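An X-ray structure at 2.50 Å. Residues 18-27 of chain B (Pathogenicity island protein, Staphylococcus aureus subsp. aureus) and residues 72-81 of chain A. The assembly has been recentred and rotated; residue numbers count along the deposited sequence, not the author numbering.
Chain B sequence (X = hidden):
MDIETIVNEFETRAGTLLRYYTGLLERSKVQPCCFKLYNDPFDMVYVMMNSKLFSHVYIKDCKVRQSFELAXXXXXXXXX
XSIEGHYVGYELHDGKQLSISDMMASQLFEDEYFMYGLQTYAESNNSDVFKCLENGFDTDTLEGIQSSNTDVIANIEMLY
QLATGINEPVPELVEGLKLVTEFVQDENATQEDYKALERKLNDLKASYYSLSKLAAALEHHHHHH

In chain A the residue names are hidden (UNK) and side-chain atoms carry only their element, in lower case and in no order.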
# COMPACT_ATOMS: atom_id res chain seq x y z
N LEU B 18 -3.60 6.21 -2.00
CA LEU B 18 -3.32 6.02 -0.57
C LEU B 18 -2.47 7.18 -0.08
O LEU B 18 -2.69 7.72 1.00
CB LEU B 18 -2.61 4.66 -0.31
CG LEU B 18 -2.43 4.17 1.15
CD1 LEU B 18 -3.78 4.07 1.81
CD2 LEU B 18 -1.70 2.79 1.27
N ARG B 19 -1.51 7.61 -0.89
CA ARG B 19 -0.62 8.69 -0.48
C ARG B 19 -1.33 10.04 -0.36
O ARG B 19 -1.03 10.86 0.53
CB ARG B 19 0.55 8.84 -1.44
CG ARG B 19 1.52 9.85 -0.90
CD ARG B 19 2.58 10.22 -1.85
NE ARG B 19 3.36 11.32 -1.28
CZ ARG B 19 3.38 12.56 -1.75
NH1 ARG B 19 2.69 12.89 -2.83
NH2 ARG B 19 4.12 13.47 -1.13
N TYR B 20 -2.24 10.32 -1.27
CA TYR B 20 -2.91 11.59 -1.18
C TYR B 20 -3.94 11.51 -0.08
O TYR B 20 -4.17 12.47 0.61
CB TYR B 20 -3.45 12.05 -2.55
CG TYR B 20 -2.32 12.69 -3.35
CD1 TYR B 20 -2.07 14.06 -3.26
CD2 TYR B 20 -1.46 11.92 -4.12
CE1 TYR B 20 -1.00 14.65 -3.94
CE2 TYR B 20 -0.38 12.50 -4.82
CZ TYR B 20 -0.16 13.87 -4.71
OH TYR B 20 0.90 14.48 -5.38
N TYR B 21 -4.51 10.33 0.12
CA TYR B 21 -5.55 10.20 1.12
C TYR B 21 -5.03 10.57 2.50
O TYR B 21 -5.64 11.35 3.22
CB TYR B 21 -6.13 8.79 1.16
CG TYR B 21 -7.11 8.62 2.29
CD1 TYR B 21 -6.84 7.74 3.34
CD2 TYR B 21 -8.27 9.36 2.34
CE1 TYR B 21 -7.70 7.59 4.37
CE2 TYR B 21 -9.14 9.21 3.38
CZ TYR B 21 -8.84 8.31 4.40
OH TYR B 21 -9.68 8.14 5.46
N THR B 22 -3.90 10.01 2.86
CA THR B 22 -3.29 10.41 4.09
C THR B 22 -2.83 11.86 3.98
O THR B 22 -3.06 12.66 4.87
CB THR B 22 -2.11 9.52 4.41
OG1 THR B 22 -1.11 9.72 3.39
CG2 THR B 22 -2.55 8.06 4.42
N GLY B 23 -2.19 12.20 2.88
CA GLY B 23 -1.83 13.59 2.64
C GLY B 23 -2.92 14.61 2.97
O GLY B 23 -2.66 15.59 3.65
N LEU B 24 -4.13 14.36 2.48
CA LEU B 24 -5.18 15.38 2.49
C LEU B 24 -6.18 15.21 3.63
O LEU B 24 -7.17 15.95 3.71
CB LEU B 24 -5.91 15.38 1.16
CG LEU B 24 -5.02 15.94 0.05
CD1 LEU B 24 -5.58 15.60 -1.33
CD2 LEU B 24 -4.83 17.43 0.25
N LEU B 25 -5.91 14.24 4.51
CA LEU B 25 -6.87 13.79 5.50
C LEU B 25 -7.32 14.90 6.47
O LEU B 25 -8.51 15.23 6.56
CB LEU B 25 -6.27 12.62 6.29
CG LEU B 25 -7.14 12.01 7.40
CD1 LEU B 25 -8.55 12.11 6.95
CD2 LEU B 25 -6.80 10.57 7.63
N GLU B 26 -6.36 15.47 7.18
CA GLU B 26 -6.57 16.69 7.96
C GLU B 26 -7.26 17.82 7.17
O GLU B 26 -8.43 18.15 7.41
CB GLU B 26 -5.23 17.15 8.57
CG GLU B 26 -4.69 16.18 9.65
CD GLU B 26 -3.80 15.02 9.11
OE1 GLU B 26 -3.83 14.73 7.85
OE2 GLU B 26 -3.07 14.39 9.95
N ARG B 27 -6.55 18.40 6.18
CA ARG B 27 -7.18 19.40 5.30
C ARG B 27 -8.65 19.09 4.93
O ARG B 27 -9.44 20.02 4.69
CB ARG B 27 -6.34 19.58 4.02
CG ARG B 27 -6.95 20.51 2.99
CD ARG B 27 -6.87 21.98 3.44
NE ARG B 27 -5.47 22.40 3.56
CZ ARG B 27 -4.82 23.12 2.65
NH1 ARG B 27 -5.45 23.54 1.55
NH2 ARG B 27 -3.55 23.44 2.84
N UNK A 72 5.10 10.30 7.74
CA UNK A 72 4.43 11.41 8.35
C UNK A 72 3.29 11.68 7.40
O UNK A 72 3.28 11.14 6.31
o UNK A 72 6.11 12.72 7.25
c UNK A 72 5.36 12.62 8.44
N UNK A 73 2.31 12.49 7.82
CA UNK A 73 1.08 12.52 7.06
C UNK A 73 1.29 12.79 5.57
O UNK A 73 0.61 12.16 4.76
c UNK A 73 2.25 13.34 9.02
c UNK A 73 0.28 13.62 7.74
c UNK A 73 0.78 13.58 9.16
N UNK A 74 2.20 13.67 5.17
CA UNK A 74 2.35 13.91 3.71
C UNK A 74 3.36 12.99 3.04
O UNK A 74 3.63 13.13 1.85
c UNK A 74 2.65 15.39 3.39
c UNK A 74 0.78 18.29 4.29
n UNK A 74 1.16 19.80 4.33
c UNK A 74 1.58 17.68 3.06
c UNK A 74 1.40 16.17 2.99
N UNK A 75 3.90 12.04 3.80
CA UNK A 75 5.08 11.31 3.39
C UNK A 75 4.95 9.85 3.75
O UNK A 75 5.68 9.31 4.58
c UNK A 75 6.68 13.24 3.21
c UNK A 75 6.68 14.53 3.64
c UNK A 75 7.19 14.54 1.51
c UNK A 75 6.36 11.96 3.92
n UNK A 75 6.99 13.29 1.87
n UNK A 75 7.01 15.31 2.57
N UNK A 76 3.99 9.23 3.10
CA UNK A 76 3.75 7.81 3.24
C UNK A 76 4.36 7.06 2.10
O UNK A 76 4.33 5.83 2.12
o UNK A 76 1.59 8.25 2.25
c UNK A 76 1.66 7.92 4.67
c UNK A 76 2.24 7.51 3.29
N UNK A 77 4.94 7.75 1.11
CA UNK A 77 5.39 7.09 -0.11
C UNK A 77 6.55 6.11 0.10
O UNK A 77 6.62 5.06 -0.56
c UNK A 77 5.78 8.12 -1.19
c UNK A 77 7.04 8.98 -0.88
c UNK A 77 6.69 10.29 -0.20
o UNK A 77 7.61 11.12 0.01
o UNK A 77 5.50 10.50 0.13
N UNK A 78 7.46 6.48 1.00
CA UNK A 78 8.49 5.57 1.49
C UNK A 78 7.94 4.19 1.75
O UNK A 78 8.52 3.18 1.29
N UNK A 79 6.80 4.11 2.45
CA UNK A 79 6.25 2.81 2.80
C UNK A 79 5.54 2.13 1.61
O UNK A 79 5.64 0.91 1.40
c UNK A 79 4.70 2.93 6.51
c UNK A 79 5.83 2.95 5.44
c UNK A 79 5.27 2.94 4.00
c UNK A 79 6.77 1.78 5.68
N UNK A 80 4.77 2.91 0.86
CA UNK A 80 4.10 2.39 -0.31
C UNK A 80 5.13 1.81 -1.30
O UNK A 80 4.84 0.87 -2.05
c UNK A 80 1.59 5.40 -0.39
c UNK A 80 2.37 4.15 0.08
c UNK A 80 2.50 3.01 -2.15
c UNK A 80 3.29 3.52 -0.97
N UNK A 81 6.34 2.35 -1.28
CA UNK A 81 7.30 2.01 -2.29
C UNK A 81 7.93 0.67 -2.00
O UNK A 81 8.36 -0.06 -2.91
c UNK A 81 9.05 7.57 -3.79
c UNK A 81 8.06 4.07 -3.54
c UNK A 81 8.36 3.09 -2.42
n UNK A 81 10.00 7.66 -2.86
n UNK A 81 8.62 6.36 -4.17
c UNK A 81 9.13 5.11 -3.62
n UNK A 81 8.51 8.67 -4.33

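Position 72 of chain A carries one carbon and then one oxygen, unbranched, and touches nothing in this stretch of chain B. A two-atom hydroxyl side chain is serine, A:Ser72. Its OG is hydrogen-bonded elsewhere in the structure, which suits a buried polar group. Its backbone O accepts a 2.7 Å hydrogen bond from N of position 75, closing a type I beta turn.

At position 73 three carbons close a ring onto the backbone N, and one of them lies 4.0 Å from B:Glu26 OE2. Such a ring defines proline, A:Pro73, and the carbon is CG. A phi of -52° suits both the ring and the second place of this turn. The backbone O of A:Pro73 faces the helix: it is 3.3 Å from B:Thr22 OG1 and receives a CA-H...O contact from B:Gly23 CA at 3.5 Å.

Position 74 has four carbons in a row ending in nitrogen, the second carbon resting 4.1 Å from B:Gly23 CA. This is a lysine, A:Lys74, and that carbon is CG; the two CA atoms, A:Lys74 CA and B:Gly23 CA, are 4.3 Å apart. The residue is exposed, which suits a long charged side chain.

Position 75 shows one carbon followed by a five-membered ring of three carbons and two nitrogens. Its CA-to-CB bond points away from chain B, but the ring comes back so that one nitrogen lies 4.2 Å from B:Arg19 NH2. The ring is that of histidine, A:His75, and the nitrogen is ND1; a polar ring suits this exposed place.

At position 76 one carbon bears an oxygen and a carbon. It points toward chain B and is buried; the oxygen lies 3.3 Å from B:Thr22 OG1 and 3.5 Å from B:Arg19 CG. The fork is that of threonine, A:Thr76, whose OG1 shares a hydrogen bond with B:Thr22 OG1, in which either hydroxyl could be the donor.

Position 77 holds three carbons, the third with two oxygens, one of which lies 2.7 Å from B:Arg19 NE. This is glutamate, A:Glu77. Its OE2 forms a salt bridge at the edge of the guanidinium, and A:His75 ND1 donates to A:Glu77 OE1 at 2.9 Å. One carboxylate thus serves both chains.

Position 78 has no side-chain atoms and is glycine, A:Gly78; the geometry here shows no special need for it. Position 79 has four carbons forked at the second, out of reach of this stretch: a leucine, A:Leu79, whose apolar fork suits a buried position.

Position 80 also has four carbons, but forked at the first with one arm two carbons long. The end of that arm packs 3.7 Å from B:Arg19 CB and 4.3 Å from B:Leu18 CB, an apolar fit suited to a buried place. This is isoleucine, A:Ile80, and the atom is CD1.

Position 81 runs through three carbons and a nitrogen to a carbon carrying two more nitrogens, not touching chain B here: arginine, A:Arg81, its charge suited to an exposed place.

The contact centres on B:Arg19. Its aliphatic part lies along A:Thr76 and A:Ile80, while its guanidinium is held by A:Glu77 and by a weak hydrogen bond from NH2 to A:Lys74 O at 3.0 Å. Farther along the helix, the threonine pair holds the residue after the turn, while A:Pro73 and A:Lys74 of the turn itself pack at B:Gly23.

Chain A (72-81) SPKHTEGLIR
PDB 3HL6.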